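Five-membered-cyclitol-phosphate synthase (Streptomyces citricolor, PDB 6K96) is an NAD-binding enzyme of the myo-inositol-1-phosphate synthase family, with a nucleotide-binding domain built round a parallel beta sheet. Local coordinates at residues Phe315-Lys327 with Ser335-Gln347. Sequence-based numbering, arbitrary orientation.
Sequences FGGFSAAAVKVLK and SYTSEDVAEAYRQ
The methyl of Ala-321 sits over the ring of Tyr-345: CB is 3.6 Å from the ring centroid and 5° off the normal, a CH-pi contact over the middle of one face. At the other end of the contact Val-323 does something similar to Tyr-336. Its CG2 lies 3.7 Å from that ring's centroid, offset toward the rim, while Ser-335 OG occupies the opposite face. With CG2 beside the backbone N and CG1 anti to it (chi1 167°), both methyls of Val-323 reach this ring. The Tyr-336 hydroxyl meets the Phe-318 ring obliquely, 3.3 Å from OH to CD2, and is hydrogen-bonded to the carbonyl of Ala-330. Between the two tyrosines, the short 3-10 turn 320-322, led in by an ST turn at Ser-319, packs on the first turns of the last modelled helix, 338-353, whose start carries a Thr-337/Asp-340 capping box. Alanines keep the approach close, with 4.5 Å between the CA atoms of Ala-321 and Val-341; Ala-344 CB comes within 3.5 Å of Ala-321 N. Beside them Val-341 CG2 packs on Val-323 CB. Ala-322 and Val-325 rest on helix 292-313. The extended Lys-324 makes a weak hydrogen bond from NZ to Ser-338 OG.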
ATOM      1  N   PHE B 315     -27.076   4.269  39.957  1.00 52.23           N
ATOM      2  CA  PHE B 315     -26.378   2.999  39.626  1.00 51.06           C
ATOM      3  C   PHE B 315     -24.863   3.186  39.818  1.00 49.65           C
ATOM      4  O   PHE B 315     -24.118   3.530  38.868  1.00 48.30           O
ATOM      5  CB  PHE B 315     -26.721   2.607  38.190  1.00 52.24           C
ATOM      6  CG  PHE B 315     -28.103   2.040  37.991  1.00 53.42           C
ATOM      7  CD1 PHE B 315     -29.131   2.325  38.883  1.00 53.93           C
ATOM      8  CD2 PHE B 315     -28.369   1.205  36.909  1.00 53.40           C
ATOM      9  CE1 PHE B 315     -30.385   1.768  38.707  1.00 53.68           C
ATOM     10  CE2 PHE B 315     -29.628   0.645  36.740  1.00 54.24           C
ATOM     11  CZ  PHE B 315     -30.627   0.922  37.646  1.00 53.94           C
ATOM     12  N   GLY B 316     -24.392   2.967  41.040  1.00 49.01           N
ATOM     13  CA  GLY B 316     -22.965   3.068  41.384  1.00 47.47           C
ATOM     14  C   GLY B 316     -22.219   1.806  40.973  1.00 45.24           C
ATOM     15  O   GLY B 316     -22.865   0.794  40.616  1.00 43.47           O
ATOM     16  N   GLY B 317     -20.896   1.856  41.072  1.00 43.55           N
ATOM     17  CA  GLY B 317     -20.030   0.754  40.649  1.00 43.60           C
ATOM     18  C   GLY B 317     -19.827   0.779  39.148  1.00 43.03           C
ATOM     19  O   GLY B 317     -19.974   1.839  38.511  1.00 40.53           O
ATOM     20  N   PHE B 318     -19.454  -0.375  38.622  1.00 44.12           N
ATOM     21  CA  PHE B 318     -19.140  -0.553  37.188  1.00 44.64           C
ATOM     22  C   PHE B 318     -20.453  -0.761  36.412  1.00 43.96           C
ATOM     23  O   PHE B 318     -21.342  -1.493  36.889  1.00 42.68           O
ATOM     24  CB  PHE B 318     -18.146  -1.703  37.008  1.00 44.82           C
ATOM     25  CG  PHE B 318     -17.751  -1.855  35.568  1.00 43.91           C
ATOM     26  CD1 PHE B 318     -16.960  -0.900  34.960  1.00 43.34           C
ATOM     27  CD2 PHE B 318     -18.249  -2.904  34.808  1.00 44.52           C
ATOM     28  CE1 PHE B 318     -16.628  -1.031  33.617  1.00 44.49           C
ATOM     29  CE2 PHE B 318     -17.932  -3.021  33.462  1.00 44.19           C
ATOM     30  CZ  PHE B 318     -17.100  -2.101  32.877  1.00 44.08           C
ATOM     31  N   SER B 319     -20.586  -0.108  35.255  1.00 42.92           N
ATOM     32  CA  SER B 319     -21.715  -0.369  34.328  1.00 42.72           C
ATOM     33  C   SER B 319     -21.229  -1.329  33.244  1.00 41.56           C
ATOM     34  O   SER B 319     -20.121  -1.099  32.675  1.00 41.68           O
ATOM     35  CB  SER B 319     -22.317   0.865  33.722  1.00 42.87           C
ATOM     36  OG  SER B 319     -23.290   0.478  32.756  1.00 43.05           O
ATOM     37  N   ALA B 320     -22.031  -2.351  32.957  1.00 39.71           N
ATOM     38  CA  ALA B 320     -21.715  -3.311  31.886  1.00 38.82           C
ATOM     39  C   ALA B 320     -21.838  -2.620  30.504  1.00 38.17           C
ATOM     40  O   ALA B 320     -21.215  -3.088  29.556  1.00 38.33           O
ATOM     41  CB  ALA B 320     -22.585  -4.524  32.058  1.00 39.25           C
ATOM     42  N   ALA B 321     -22.537  -1.492  30.384  1.00 37.43           N
ATOM     43  CA  ALA B 321     -22.649  -0.768  29.100  1.00 37.15           C
ATOM     44  C   ALA B 321     -21.271  -0.290  28.658  1.00 36.24           C
ATOM     45  O   ALA B 321     -21.140   0.153  27.537  1.00 35.19           O
ATOM     46  CB  ALA B 321     -23.575   0.418  29.222  1.00 37.58           C
ATOM     47  N   ALA B 322     -20.284  -0.258  29.550  1.00 36.53           N
ATOM     48  CA  ALA B 322     -18.961   0.338  29.249  1.00 35.45           C
ATOM     49  C   ALA B 322     -18.050  -0.709  28.630  1.00 34.90           C
ATOM     50  O   ALA B 322     -16.946  -0.339  28.211  1.00 34.49           O
ATOM     51  CB  ALA B 322     -18.351   0.891  30.496  1.00 36.13           C
ATOM     52  N   VAL B 323     -18.480  -1.963  28.563  1.00 35.03           N
ATOM     53  CA  VAL B 323     -17.525  -3.094  28.366  1.00 35.54           C
ATOM     54  C   VAL B 323     -16.913  -3.015  26.960  1.00 36.86           C
ATOM     55  O   VAL B 323     -15.669  -3.139  26.803  1.00 37.94           O
ATOM     56  CB  VAL B 323     -18.188  -4.440  28.712  1.00 34.49           C
ATOM     57  CG1 VAL B 323     -17.385  -5.635  28.246  1.00 34.31           C
ATOM     58  CG2 VAL B 323     -18.459  -4.540  30.191  1.00 34.23           C
ATOM     59  N   LYS B 324     -17.706  -2.799  25.930  1.00 39.61           N
ATOM     60  CA  LYS B 324     -17.170  -2.932  24.552  1.00 41.46           C
ATOM     61  C   LYS B 324     -16.130  -1.841  24.269  1.00 41.20           C
ATOM     62  O   LYS B 324     -15.335  -2.060  23.327  1.00 40.22           O
ATOM     63  CB  LYS B 324     -18.292  -2.933  23.517  1.00 43.15           C
ATOM     64  CG  LYS B 324     -19.053  -4.247  23.462  1.00 46.15           C
ATOM     65  CD  LYS B 324     -19.641  -4.601  22.096  1.00 48.35           C
ATOM     66  CE  LYS B 324     -20.006  -6.079  22.030  1.00 50.44           C
ATOM     67  NZ  LYS B 324     -21.060  -6.390  21.029  1.00 49.69           N
ATOM     68  N   VAL B 325     -16.110  -0.734  25.034  1.00 39.86           N
ATOM     69  CA  VAL B 325     -15.182   0.391  24.722  1.00 39.75           C
ATOM     70  C   VAL B 325     -14.001   0.448  25.712  1.00 39.37           C
ATOM     71  O   VAL B 325     -13.304   1.491  25.735  1.00 38.07           O
ATOM     72  CB  VAL B 325     -15.943   1.719  24.626  1.00 39.55           C
ATOM     73  CG1 VAL B 325     -16.969   1.688  23.516  1.00 39.47           C
ATOM     74  CG2 VAL B 325     -16.587   2.099  25.934  1.00 40.27           C
ATOM     75  N   LEU B 326     -13.737  -0.642  26.447  1.00 39.51           N
ATOM     76  CA  LEU B 326     -12.652  -0.707  27.465  1.00 39.21           C
ATOM     77  C   LEU B 326     -11.778  -1.919  27.157  1.00 40.62           C
ATOM     78  O   LEU B 326     -12.350  -2.982  26.799  1.00 41.35           O
ATOM     79  CB  LEU B 326     -13.259  -0.850  28.863  1.00 38.56           C
ATOM     80  CG  LEU B 326     -13.821   0.422  29.487  1.00 38.22           C
ATOM     81  CD1 LEU B 326     -14.478   0.124  30.814  1.00 38.65           C
ATOM     82  CD2 LEU B 326     -12.775   1.493  29.660  1.00 37.83           C
ATOM     83  N   LYS B 327     -10.457  -1.800  27.349  1.00 41.74           N
ATOM     84  CA  LYS B 327      -9.543  -2.979  27.304  1.00 43.59           C
ATOM     85  C   LYS B 327      -9.684  -3.814  28.588  1.00 42.82           C
ATOM     86  O   LYS B 327      -9.665  -5.038  28.460  1.00 42.85           O
ATOM     87  CB  LYS B 327      -8.108  -2.560  26.975  1.00 45.26           C
ATOM     88  CG  LYS B 327      -7.978  -1.937  25.597  1.00 49.06           C
ATOM     89  CD  LYS B 327      -6.919  -2.499  24.672  1.00 52.85           C
ATOM     90  CE  LYS B 327      -5.762  -1.545  24.473  1.00 55.07           C
ATOM     91  NZ  LYS B 327      -4.948  -1.458  25.705  1.00 58.84           N
ATOM     92  N   SER B 335     -16.256 -12.446  31.602  1.00 51.58           N
ATOM     93  CA  SER B 335     -17.521 -12.474  32.393  1.00 52.44           C
ATOM     94  C   SER B 335     -18.642 -11.619  31.763  1.00 53.76           C
ATOM     95  O   SER B 335     -19.601 -11.300  32.486  1.00 56.33           O
ATOM     96  CB  SER B 335     -17.268 -12.022  33.798  1.00 53.05           C
ATOM     97  OG  SER B 335     -17.157 -10.609  33.844  1.00 51.54           O
ATOM     98  N   TYR B 336     -18.563 -11.255  30.477  1.00 53.50           N
ATOM     99  CA  TYR B 336     -19.567 -10.389  29.799  1.00 53.49           C
ATOM    100  C   TYR B 336     -19.799 -10.844  28.355  1.00 54.00           C
ATOM    101  O   TYR B 336     -18.786 -11.151  27.679  1.00 54.67           O
ATOM    102  CB  TYR B 336     -19.166  -8.913  29.773  1.00 51.98           C
ATOM    103  CG  TYR B 336     -19.015  -8.222  31.110  1.00 52.65           C
ATOM    104  CD1 TYR B 336     -20.093  -7.911  31.930  1.00 52.05           C
ATOM    105  CD2 TYR B 336     -17.761  -7.786  31.509  1.00 52.26           C
ATOM    106  CE1 TYR B 336     -19.919  -7.213  33.113  1.00 51.67           C
ATOM    107  CE2 TYR B 336     -17.571  -7.105  32.694  1.00 52.32           C
ATOM    108  CZ  TYR B 336     -18.645  -6.827  33.502  1.00 52.42           C
ATOM    109  OH  TYR B 336     -18.322  -6.177  34.652  1.00 52.52           O
ATOM    110  N   THR B 337     -21.092 -10.914  27.963  1.00 53.00           N
ATOM    111  CA  THR B 337     -21.618 -11.208  26.600  1.00 54.65           C
ATOM    112  C   THR B 337     -22.130  -9.905  25.978  1.00 55.25           C
ATOM    113  O   THR B 337     -22.258  -8.948  26.752  1.00 53.86           O
ATOM    114  CB  THR B 337     -22.758 -12.239  26.625  1.00 55.80           C
ATOM    115  OG1 THR B 337     -23.914 -11.705  27.288  1.00 55.97           O
ATOM    116  CG2 THR B 337     -22.350 -13.538  27.280  1.00 55.40           C
ATOM    117  N   SER B 338     -22.497  -9.884  24.682  1.00 56.66           N
ATOM    118  CA  SER B 338     -23.022  -8.672  23.976  1.00 58.26           C
ATOM    119  C   SER B 338     -24.339  -8.238  24.608  1.00 60.44           C
ATOM    120  O   SER B 338     -24.636  -7.035  24.609  1.00 63.16           O
ATOM    121  CB  SER B 338     -23.250  -8.873  22.503  1.00 57.61           C
ATOM    122  OG  SER B 338     -22.100  -9.413  21.877  1.00 59.49           O
ATOM    123  N   GLU B 339     -25.100  -9.221  25.083  1.00 62.32           N
ATOM    124  CA  GLU B 339     -26.429  -9.015  25.708  1.00 63.61           C
ATOM    125  C   GLU B 339     -26.234  -8.377  27.082  1.00 61.32           C
ATOM    126  O   GLU B 339     -27.011  -7.471  27.393  1.00 62.99           O
ATOM    127  CB  GLU B 339     -27.231 -10.318  25.716  1.00 66.79           C
ATOM    128  CG  GLU B 339     -28.124 -10.425  24.489  1.00 69.02           C
ATOM    129  CD  GLU B 339     -28.639 -11.829  24.216  1.00 72.90           C
ATOM    130  OE1 GLU B 339     -27.881 -12.778  24.545  1.00 75.07           O
ATOM    131  OE2 GLU B 339     -29.787 -11.978  23.672  1.00 69.77           O
ATOM    132  N   ASP B 340     -25.219  -8.778  27.846  1.00 60.09           N
ATOM    133  CA  ASP B 340     -24.871  -8.114  29.133  1.00 58.45           C
ATOM    134  C   ASP B 340     -24.749  -6.609  28.872  1.00 57.06           C
ATOM    135  O   ASP B 340     -25.279  -5.800  29.680  1.00 61.80           O
ATOM    136  CB  ASP B 340     -23.640  -8.751  29.785  1.00 56.70           C
ATOM    137  CG  ASP B 340     -23.932 -10.085  30.472  1.00 56.29           C
ATOM    138  OD1 ASP B 340     -25.060 -10.273  31.016  1.00 55.07           O
ATOM    139  OD2 ASP B 340     -23.054 -10.945  30.430  1.00 54.44           O
ATOM    140  N   VAL B 341     -24.150  -6.252  27.746  1.00 54.16           N
ATOM    141  CA  VAL B 341     -23.808  -4.838  27.443  1.00 52.50           C
ATOM    142  C   VAL B 341     -25.102  -4.139  27.029  1.00 52.18           C
ATOM    143  O   VAL B 341     -25.487  -3.154  27.675  1.00 53.86           O
ATOM    144  CB  VAL B 341     -22.688  -4.738  26.393  1.00 51.64           C
ATOM    145  CG1 VAL B 341     -22.410  -3.293  25.989  1.00 51.63           C
ATOM    146  CG2 VAL B 341     -21.409  -5.411  26.881  1.00 49.84           C
ATOM    147  N   ALA B 342     -25.799  -4.709  26.056  1.00 51.43           N
ATOM    148  CA  ALA B 342     -27.141  -4.284  25.578  1.00 50.23           C
ATOM    149  C   ALA B 342     -28.154  -4.130  26.735  1.00 49.03           C
ATOM    150  O   ALA B 342     -28.791  -3.074  26.799  1.00 47.30           O
ATOM    151  CB  ALA B 342     -27.607  -5.268  24.532  1.00 50.60           C
ATOM    152  N   GLU B 343     -28.283  -5.130  27.618  1.00 49.71           N
ATOM    153  CA  GLU B 343     -29.210  -5.149  28.795  1.00 51.56           C
ATOM    154  C   GLU B 343     -28.967  -3.890  29.642  1.00 50.45           C
ATOM    155  O   GLU B 343     -29.933  -3.184  29.965  1.00 52.61           O
ATOM    156  CB  GLU B 343     -28.981  -6.421  29.615  1.00 54.67           C
ATOM    157  CG  GLU B 343     -30.062  -6.750  30.632  1.00 58.41           C
ATOM    158  CD  GLU B 343     -29.891  -8.062  31.409  1.00 61.26           C
ATOM    159  OE1 GLU B 343     -30.896  -8.853  31.509  1.00 63.00           O
ATOM    160  OE2 GLU B 343     -28.771  -8.302  31.940  1.00 60.90           O
ATOM    161  N   ALA B 344     -27.701  -3.594  29.931  1.00 47.80           N
ATOM    162  CA  ALA B 344     -27.242  -2.409  30.688  1.00 44.78           C
ATOM    163  C   ALA B 344     -27.590  -1.095  29.954  1.00 42.96           C
ATOM    164  O   ALA B 344     -28.015  -0.170  30.618  1.00 42.37           O
ATOM    165  CB  ALA B 344     -25.774  -2.578  30.977  1.00 43.12           C
ATOM    166  N   TYR B 345     -27.407  -0.982  28.637  1.00 43.08           N
ATOM    167  CA  TYR B 345     -27.775   0.235  27.831  1.00 42.38           C
ATOM    168  C   TYR B 345     -29.292   0.475  27.869  1.00 42.82           C
ATOM    169  O   TYR B 345     -29.763   1.587  28.141  1.00 41.59           O
ATOM    170  CB  TYR B 345     -27.345   0.122  26.358  1.00 41.40           C
ATOM    171  CG  TYR B 345     -26.002   0.745  26.092  1.00 40.07           C
ATOM    172  CD1 TYR B 345     -25.803   2.096  26.361  1.00 39.38           C
ATOM    173  CD2 TYR B 345     -24.926  -0.010  25.645  1.00 39.21           C
ATOM    174  CE1 TYR B 345     -24.574   2.693  26.173  1.00 38.55           C
ATOM    175  CE2 TYR B 345     -23.673   0.567  25.477  1.00 38.13           C
ATOM    176  CZ  TYR B 345     -23.515   1.932  25.702  1.00 38.50           C
ATOM    177  OH  TYR B 345     -22.319   2.555  25.504  1.00 38.71           O
ATOM    178  N   ARG B 346     -30.041  -0.579  27.581  1.00 44.96           N
ATOM    179  CA  ARG B 346     -31.533  -0.568  27.496  1.00 48.70           C
ATOM    180  C   ARG B 346     -32.112  -0.227  28.882  1.00 51.38           C
ATOM    181  O   ARG B 346     -32.967   0.692  28.941  1.00 51.90           O
ATOM    182  CB  ARG B 346     -31.959  -1.918  26.913  1.00 48.81           C
ATOM    183  CG  ARG B 346     -33.442  -2.097  26.681  1.00 50.29           C
ATOM    184  CD  ARG B 346     -33.735  -3.569  26.436  1.00 51.07           C
ATOM    185  NE  ARG B 346     -33.255  -4.436  27.502  1.00 51.36           N
ATOM    186  CZ  ARG B 346     -33.770  -4.513  28.746  1.00 52.05           C
ATOM    187  NH1 ARG B 346     -34.800  -3.766  29.143  1.00 51.16           N
ATOM    188  NH2 ARG B 346     -33.219  -5.358  29.599  1.00 52.43           N
ATOM    189  N   GLN B 347     -31.625  -0.891  29.949  1.00 53.69           N
ATOM    190  CA  GLN B 347     -32.067  -0.614  31.342  1.00 56.10           C
ATOM    191  C   GLN B 347     -31.694   0.833  31.709  1.00 55.37           C
ATOM    192  O   GLN B 347     -32.537   1.533  32.274  1.00 54.66           O
ATOM    193  CB  GLN B 347     -31.516  -1.662  32.316  1.00 58.77           C
ATOM    194  CG  GLN B 347     -32.226  -3.016  32.227  1.00 60.29           C
ATOM    195  CD  GLN B 347     -31.705  -4.032  33.223  1.00 63.16           C
ATOM    196  OE1 GLN B 347     -31.890  -5.239  33.050  1.00 63.87           O
ATOM    197  NE2 GLN B 347     -31.042  -3.558  34.276  1.00 62.12           N
TER